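Local coordinates for uncharacterized protein (Parabacteroides distasonis, PDB 3LM3) that is of unknown function but may be a glycoside hydrolase or carbohydrate deacetylase, at residues E35-K41 with T77-E82; M28-T32 with Y88-R92. All coordinates share one frame; numbering follows the deposited sequence. Where two conformers were deposited one is given.

Contact 1. Residues E35-K41 with T77-E82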
# COMPACT_ATOMS: atom_id res chain seq x y z
N GLU A 35 -1.80 -2.27 17.46
CA GLU A 35 -2.41 -3.41 18.15
C GLU A 35 -2.72 -4.50 17.12
O GLU A 35 -3.77 -4.54 16.48
CB GLU A 35 -3.58 -3.02 19.04
CG GLU A 35 -4.68 -2.20 18.33
CD GLU A 35 -5.71 -1.61 19.26
OE1 GLU A 35 -5.53 -1.65 20.52
OE2 GLU A 35 -6.73 -1.12 18.74
N VAL A 36 -1.77 -5.41 16.98
CA VAL A 36 -1.89 -6.52 16.03
C VAL A 36 -2.80 -7.62 16.54
O VAL A 36 -3.29 -8.44 15.76
CB VAL A 36 -0.51 -7.11 15.71
CG1 VAL A 36 0.40 -6.08 14.99
CG2 VAL A 36 0.21 -7.67 16.93
N SER A 37 -3.06 -7.64 17.85
CA SER A 37 -4.04 -8.55 18.43
C SER A 37 -4.68 -7.89 19.63
O SER A 37 -4.45 -6.70 19.88
CB SER A 37 -3.39 -9.90 18.77
OG SER A 37 -4.37 -10.84 19.14
N ARG A 38 -5.49 -8.62 20.38
CA ARG A 38 -6.15 -8.03 21.53
C ARG A 38 -5.16 -7.59 22.62
O ARG A 38 -5.26 -6.49 23.16
CB ARG A 38 -7.14 -9.02 22.14
CG ARG A 38 -8.29 -9.34 21.24
CD ARG A 38 -9.24 -10.37 21.86
NE ARG A 38 -10.41 -10.65 21.01
CZ ARG A 38 -10.51 -11.64 20.11
NH1 ARG A 38 -9.49 -12.49 19.92
NH2 ARG A 38 -11.62 -11.80 19.41
N ASP A 39 -4.22 -8.47 22.92
CA ASP A 39 -3.25 -8.26 24.02
C ASP A 39 -1.86 -7.86 23.51
O ASP A 39 -0.94 -7.68 24.31
CB ASP A 39 -3.17 -9.52 24.89
CG ASP A 39 -2.64 -10.75 24.11
OD1 ASP A 39 -3.01 -10.96 22.95
OD2 ASP A 39 -1.82 -11.51 24.67
N VAL A 40 -1.66 -7.76 22.21
CA VAL A 40 -0.35 -7.45 21.65
C VAL A 40 -0.42 -6.05 21.10
O VAL A 40 -0.81 -5.84 19.95
CB VAL A 40 0.09 -8.47 20.57
CG1 VAL A 40 1.50 -8.15 20.07
CG2 VAL A 40 0.02 -9.90 21.15
N LYS A 41 -0.09 -5.10 21.96
CA LYS A 41 -0.16 -3.68 21.69
C LYS A 41 1.26 -3.19 21.61
O LYS A 41 1.91 -2.99 22.63
CB LYS A 41 -0.94 -2.97 22.78
CG LYS A 41 -2.38 -3.36 22.88
CD LYS A 41 -3.00 -2.71 24.11
CE LYS A 41 -4.48 -2.79 24.09
NZ LYS A 41 -5.05 -2.23 25.36
N THR A 77 -9.15 -2.29 13.98
CA THR A 77 -8.42 -3.28 14.76
C THR A 77 -9.40 -4.15 15.57
O THR A 77 -10.57 -3.81 15.72
CB THR A 77 -7.49 -2.62 15.74
OG1 THR A 77 -8.27 -1.89 16.71
CG2 THR A 77 -6.50 -1.74 15.03
N MSE A 78 -8.91 -5.26 16.12
CA MSE A 78 -9.78 -6.12 16.90
C MSE A 78 -10.33 -5.38 18.08
O MSE A 78 -11.53 -5.48 18.38
CB MSE A 78 -9.08 -7.40 17.34
CG MSE A 78 -10.05 -8.37 18.00
SE MSE A 78 -11.24 -9.23 16.73
CE MSE A 78 -9.95 -10.54 16.05
N ASN A 79 -9.47 -4.65 18.76
CA ASN A 79 -9.94 -3.93 19.95
C ASN A 79 -10.97 -2.85 19.60
O ASN A 79 -11.92 -2.64 20.36
CB ASN A 79 -8.75 -3.37 20.73
CG ASN A 79 -7.92 -4.46 21.41
OD1 ASN A 79 -8.44 -5.55 21.68
ND2 ASN A 79 -6.64 -4.21 21.61
N ALA A 80 -10.83 -2.20 18.43
CA ALA A 80 -11.84 -1.22 18.02
C ALA A 80 -13.16 -1.89 17.65
O ALA A 80 -14.24 -1.32 17.84
CB ALA A 80 -11.34 -0.38 16.88
N LEU A 81 -13.10 -3.11 17.08
CA LEU A 81 -14.32 -3.85 16.78
C LEU A 81 -15.08 -4.26 18.02
O LEU A 81 -16.31 -4.29 18.03
CB LEU A 81 -14.03 -5.15 16.01
CG LEU A 81 -13.68 -4.97 14.55
CD1 LEU A 81 -13.29 -6.35 13.98
CD2 LEU A 81 -14.81 -4.27 13.79
N GLU A 82 -14.35 -4.59 19.08
CA GLU A 82 -14.94 -5.18 20.28
C GLU A 82 -15.23 -4.23 21.42
O GLU A 82 -16.00 -4.59 22.33
CB GLU A 82 -14.05 -6.32 20.77
CG GLU A 82 -14.05 -7.53 19.87
CD GLU A 82 -13.22 -8.68 20.41
OE1 GLU A 82 -12.17 -8.44 21.05
OE2 GLU A 82 -13.61 -9.85 20.15
O HOH W 1 -6.06 -6.10 15.86
O HOH W 2 -6.61 -5.11 18.52
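Arg38 and Glu82 form a side-on salt bridge: Arg38 NE gives a 2.8 Å bond to Glu82 OE1 and NH2 one of 2.9 Å to OE2, both on the syn side of the carboxylate. The two planes are 37° apart, so the fork is twisted. Met78, a selenomethionine, lies over one face of the guanidinium, its SE 3.7 Å from Arg38 NH2; a bend at chi2 (73°) brings SE there, and one at chi3 turns CE alongside. NH1 turns to Glu129, which gives the arginine a second acidic partner.

Side-chain hydrogen bonds from Asn79 and Thr77 form a second group. Asn79 ND2 donates to Glu35 OE1 (3.0 Å) and to Arg38 O (3.1 Å), both acceptors near the amide plane, which fixes the amide's rotation; Glu35 OE1 is met from above its carboxylate. Thr77, the N-cap residue of helix 78-82, donates through OG1 to Glu35 OE2 at 2.7 Å and accepts there from Ala80 N, so two bonds grip this oxygen. Glu35, its chain extended beyond CG, carries the carboxylate to the helix start. Glu35 OE1 also bonds Thr31 and Thr32.

Two waters bridge the backbones, from Glu35 O to Met78 N and from Ser37 O to Asn79 N, serving amides of the first helical turn.

The contact joins the loop between strand 21-29 and helix 53-64 to the short helix following strand 73-76, with helix 120-138 packed against Met78, Leu81 and Glu82.

Contact 2. Residues M28-T32 with Y88-R92; sequences MIRTT and YREIR
Tyr88 reaches from helix 86-102 to the chain leaving strand 21-29, its OH donating to Arg30 O at 2.7 Å; the place of that oxygen is less sure, and the exact length deserves caution. The oxygen lies at the ring edge, near the ring plane. Thr31 supplies the other close approach: its CA is 3.3 Å from Tyr88 OH, and its CG2 makes an off-centre CH-pi contact, 4.3 Å from the ring centroid and 28° off the normal. Thr31 chi1 of 85° sets CG2 beside the backbone N, where it meets the ring, while OG1 bonds Glu35.

Looser packing lies nearer the strand. Ile29 CG2 is 4.2 Å from Tyr88 CE1, at the edge of the ring, and equally far from Ile91 CG2. This methyl thus touches both helix residues, which stand nearly one turn apart; with chi1 at -52° CG1 lies beside the backbone N, and CG2, anti to that N, turns to the helix. The five touching residues are all buried, whereas Arg89 is exposed and Glu90 partly so, both remote from the strand.

Ala80 and Phe76 also pack on Ile29, and Arg30, its CB directed away from the helix, forms a salt bridge through NE with Glu47. Chemically the interface is largely apolar: ring and methyl packing hold the helix without charge, and one phenol hydroxyl appears to donate to a buried carbonyl just beyond the strand end.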
# COMPACT_ATOMS: atom_id res chain seq x y z
N MSE A 28 -8.54 4.13 9.07
CA MSE A 28 -8.27 3.16 10.13
C MSE A 28 -8.84 3.63 11.46
O MSE A 28 -8.66 4.81 11.84
CB MSE A 28 -6.79 2.92 10.30
CG MSE A 28 -6.40 1.94 11.36
SE MSE A 28 -4.48 1.83 11.49
CE MSE A 28 -4.39 0.19 12.53
N ILE A 29 -9.54 2.73 12.14
CA ILE A 29 -10.09 2.94 13.47
C ILE A 29 -9.39 1.97 14.44
O ILE A 29 -9.30 0.78 14.18
CB ILE A 29 -11.60 2.67 13.51
CG1 ILE A 29 -12.36 3.44 12.43
CG2 ILE A 29 -12.16 2.97 14.92
CD1 ILE A 29 -12.24 4.90 12.47
N ARG A 30 -8.91 2.47 15.58
CA ARG A 30 -8.10 1.68 16.52
C ARG A 30 -8.27 2.20 17.93
O ARG A 30 -8.90 3.24 18.11
CB ARG A 30 -6.62 1.71 16.09
CG ARG A 30 -5.96 3.07 16.17
CD ARG A 30 -4.78 3.20 15.25
NE ARG A 30 -3.97 4.34 15.61
CZ ARG A 30 -2.92 4.76 14.92
NH1 ARG A 30 -2.59 4.18 13.78
NH2 ARG A 30 -2.20 5.78 15.41
N THR A 31 -7.74 1.49 18.93
CA THR A 31 -7.70 1.94 20.32
C THR A 31 -6.29 2.31 20.75
O THR A 31 -6.11 3.04 21.71
CB THR A 31 -8.31 0.95 21.33
OG1 THR A 31 -7.33 -0.03 21.75
CG2 THR A 31 -9.61 0.29 20.83
N THR A 32 -5.29 1.76 20.07
CA THR A 32 -3.86 2.07 20.28
C THR A 32 -3.19 1.93 18.90
O THR A 32 -3.80 1.34 17.98
CB THR A 32 -3.18 1.13 21.29
OG1 THR A 32 -3.10 -0.20 20.74
CG2 THR A 32 -3.91 1.06 22.62
N TYR A 88 -16.73 4.08 20.64
CA TYR A 88 -16.51 3.00 19.68
C TYR A 88 -17.82 2.45 19.19
O TYR A 88 -17.95 2.14 18.01
CB TYR A 88 -15.57 1.93 20.20
CG TYR A 88 -14.16 2.45 20.23
CD1 TYR A 88 -13.45 2.68 19.06
CD2 TYR A 88 -13.55 2.80 21.43
CE1 TYR A 88 -12.16 3.20 19.08
CE2 TYR A 88 -12.28 3.33 21.45
CZ TYR A 88 -11.57 3.52 20.29
OH TYR A 88 -10.29 4.06 20.30
N ARG A 89 -18.82 2.36 20.04
CA ARG A 89 -20.15 1.91 19.60
C ARG A 89 -20.73 2.88 18.56
O ARG A 89 -21.23 2.44 17.51
CB ARG A 89 -21.10 1.73 20.78
CG ARG A 89 -22.47 1.22 20.38
CD ARG A 89 -23.24 0.69 21.59
NE ARG A 89 -22.99 1.49 22.80
CZ ARG A 89 -23.39 2.75 22.96
NH1 ARG A 89 -24.05 3.37 21.98
NH2 ARG A 89 -23.13 3.39 24.09
N GLU A 90 -20.64 4.17 18.84
CA GLU A 90 -21.13 5.22 17.93
C GLU A 90 -20.40 5.20 16.60
O GLU A 90 -21.00 5.36 15.53
CB GLU A 90 -21.00 6.62 18.56
CG GLU A 90 -21.94 6.89 19.72
CD GLU A 90 -21.72 8.26 20.36
OE1 GLU A 90 -20.60 8.84 20.31
OE2 GLU A 90 -22.67 8.77 20.95
N ILE A 91 -19.09 5.02 16.65
CA ILE A 91 -18.31 4.94 15.42
C ILE A 91 -18.71 3.71 14.61
O ILE A 91 -18.88 3.81 13.38
CB ILE A 91 -16.78 4.94 15.70
CG1 ILE A 91 -16.37 6.33 16.17
CG2 ILE A 91 -16.01 4.54 14.47
CD1 ILE A 91 -14.97 6.35 16.87
N ARG A 92 -18.86 2.55 15.24
CA ARG A 92 -19.29 1.38 14.50
C ARG A 92 -20.68 1.62 13.86
O ARG A 92 -20.89 1.27 12.69
CB ARG A 92 -19.31 0.11 15.37
CG ARG A 92 -17.91 -0.43 15.73
CD ARG A 92 -17.94 -1.78 16.40
NE ARG A 92 -18.70 -1.76 17.63
CZ ARG A 92 -18.19 -1.52 18.84
NH1 ARG A 92 -16.91 -1.23 19.02
NH2 ARG A 92 -18.99 -1.54 19.88

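In the fold
Both contacts gather around the C-terminal end of strand 21-29 and the chain that follows it, their centres about 11 Å apart, and contact 1 is nested within the loop closed by contact 2. Contact 2 is the buried member, largely apolar, joining the strand end to helix 86-102. Contact 1 is only partly buried and depends on charge, amide bonds and water, with its salt bridge toward the surface. Helices 78-82 and 86-102 follow each other in the chain, and Arg92 NH1 probably bonds Ala80 O between them. Thr77 N probably bonds Ile29 O, and the two contacts share the continuous chain 28-41.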